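PDB 3C18: nucleotidyltransferase-like protein from Exiguobacterium sibiricum, which probably acts as a nucleotidyltransferase, with a substrate-binding region and a helix-turn-helix region following the nucleotidyltransferase-like one. Local coordinates for the interface of chains A and B. Sequence-based numbering; all coordinates share one arbitrary frame. Chains: chain A/B, Nucleotidyltransferase-like protein.

The interface of chains A and B. Residues chain A 158, 176-177, 191; chain B 147-148, 150-151.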
# COMPACT_ATOMS: atom_id res chain seq x y z
N HIS A 158 13.36 -0.32 -7.56
CA HIS A 158 12.11 -0.35 -8.32
C HIS A 158 11.45 1.04 -8.22
O HIS A 158 10.99 1.59 -9.19
CB HIS A 158 11.16 -1.43 -7.80
CG HIS A 158 10.00 -1.66 -8.70
ND1 HIS A 158 8.70 -1.55 -8.27
CD2 HIS A 158 9.94 -1.96 -10.02
CE1 HIS A 158 7.89 -1.78 -9.29
NE2 HIS A 158 8.62 -2.04 -10.36
N VAL A 176 8.18 -1.39 -16.08
CA VAL A 176 8.96 -0.20 -15.78
C VAL A 176 10.44 -0.28 -16.15
O VAL A 176 11.04 0.72 -16.57
CB VAL A 176 8.81 0.21 -14.31
CG1 VAL A 176 9.70 -0.68 -13.43
CG2 VAL A 176 9.14 1.71 -14.17
N TRP A 177 11.06 -1.45 -16.01
CA TRP A 177 12.50 -1.60 -16.35
C TRP A 177 12.76 -1.39 -17.83
O TRP A 177 13.81 -0.91 -18.25
CB TRP A 177 13.11 -2.94 -15.88
CG TRP A 177 13.30 -2.96 -14.41
CD1 TRP A 177 12.64 -3.72 -13.51
CD2 TRP A 177 14.13 -2.07 -13.66
NE1 TRP A 177 13.03 -3.39 -12.23
CE2 TRP A 177 13.95 -2.38 -12.30
CE3 TRP A 177 15.02 -1.05 -14.00
CZ2 TRP A 177 14.63 -1.71 -11.28
CZ3 TRP A 177 15.70 -0.39 -12.98
CH2 TRP A 177 15.50 -0.72 -11.64
N TYR A 191 20.64 -1.48 -11.53
CA TYR A 191 19.78 -2.67 -11.24
C TYR A 191 20.38 -3.92 -11.84
O TYR A 191 20.41 -4.98 -11.24
CB TYR A 191 18.37 -2.44 -11.76
CG TYR A 191 17.41 -3.59 -11.58
CD1 TYR A 191 16.94 -3.94 -10.33
CD2 TYR A 191 16.96 -4.30 -12.68
CE1 TYR A 191 16.04 -4.97 -10.19
CE2 TYR A 191 16.07 -5.35 -12.54
CZ TYR A 191 15.62 -5.68 -11.31
OH TYR A 191 14.72 -6.72 -11.19
N TYR B 147 13.45 -8.71 -16.51
CA TYR B 147 13.85 -7.77 -15.44
C TYR B 147 12.64 -7.39 -14.62
O TYR B 147 12.71 -7.22 -13.41
CB TYR B 147 14.53 -6.52 -15.98
CG TYR B 147 15.96 -6.75 -16.40
CD1 TYR B 147 16.43 -8.02 -16.69
CD2 TYR B 147 16.82 -5.68 -16.59
CE1 TYR B 147 17.72 -8.22 -17.09
CE2 TYR B 147 18.12 -5.88 -17.02
CZ TYR B 147 18.57 -7.15 -17.25
OH TYR B 147 19.87 -7.34 -17.67
N ASP B 148 11.51 -7.29 -15.30
CA ASP B 148 10.26 -6.92 -14.68
C ASP B 148 9.61 -8.14 -14.02
O ASP B 148 8.97 -8.05 -12.98
CB ASP B 148 9.33 -6.25 -15.69
CG ASP B 148 9.79 -4.84 -16.01
OD1 ASP B 148 9.69 -3.98 -15.10
OD2 ASP B 148 10.26 -4.60 -17.15
N TYR B 150 11.39 -10.49 -12.68
CA TYR B 150 12.22 -10.73 -11.50
C TYR B 150 11.71 -9.92 -10.33
O TYR B 150 11.76 -10.35 -9.20
CB TYR B 150 13.69 -10.43 -11.78
CG TYR B 150 14.64 -10.72 -10.64
CD1 TYR B 150 14.78 -9.83 -9.59
CD2 TYR B 150 15.45 -11.83 -10.67
CE1 TYR B 150 15.70 -10.08 -8.56
CE2 TYR B 150 16.35 -12.09 -9.64
CZ TYR B 150 16.46 -11.22 -8.59
OH TYR B 150 17.36 -11.48 -7.58
N THR B 151 11.12 -8.79 -10.64
CA THR B 151 10.62 -7.87 -9.63
C THR B 151 9.44 -8.48 -8.92
O THR B 151 9.33 -8.41 -7.70
CB THR B 151 10.19 -6.52 -10.26
OG1 THR B 151 11.35 -5.83 -10.75
CG2 THR B 151 9.49 -5.66 -9.23
O HOH W 1 8.76 -4.09 -12.62
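B:Asp148 meets the start of helix 176-183 of chain A: its carboxylate OD1 accepts the backbone N-H of A:Trp177 at 3.0 Å, nearly straight (173° at hydrogen), through the syn lone pair. A:Val176 N is also near this oxygen, but its N-H is turned away from it, so the bond to A:Trp177 is the one formed here, a contribution from chain B to capping the helix start, whose dipole would be expected to stabilise a negative carboxylate. A water bridges the chains: it lies 2.7 Å from B:Asp148 OD1. The same water O also pairs with NE2 of the A:His158 imidazole at 3.0 Å.

One turn along helix 146-167 of chain B, B:Thr151 splits its two branches between two aromatic rings. The methyl B:Thr151 CG2 lies over one face of the A:His158 imidazole, 3.9 Å from the centroid and displaced from the ring centre, a CH-pi contact. The hydroxyl OG1 is anti to the carbonyl carbon (chi1 -68°), which sends the methyl the other way, toward A:His158; OG1 itself sits in the plane of the A:Trp177 indole at its edge, and the bond from NE1 is weak and bent, 138° at hydrogen.

The third anchor is A:Tyr191, whose phenol OH donates to the main-chain O of B:Tyr147 at 3.0 Å, in the carbonyl plane and on a lone pair. CE2 of A:Tyr191 also packs against B:Tyr147 CB, 4.0 Å away, and the two tyrosine side chains run past each other in opposite directions.

Behind this first shell, A:Tyr191 and A:Trp177 brace one another: CD2 of the phenol ring stands over the centre of one indole face, while A:Val176 CG1 covers the rim of the opposite face. The patch belongs to a two-fold symmetric interface of identical chains, so it recurs with the chains exchanged; this dimer may or may not be the biological one. On the chain B side, B:Thr151 OG1 also donates a weak intrahelical bond to B:Tyr147 O, the same oxygen that receives A:Tyr191 OH.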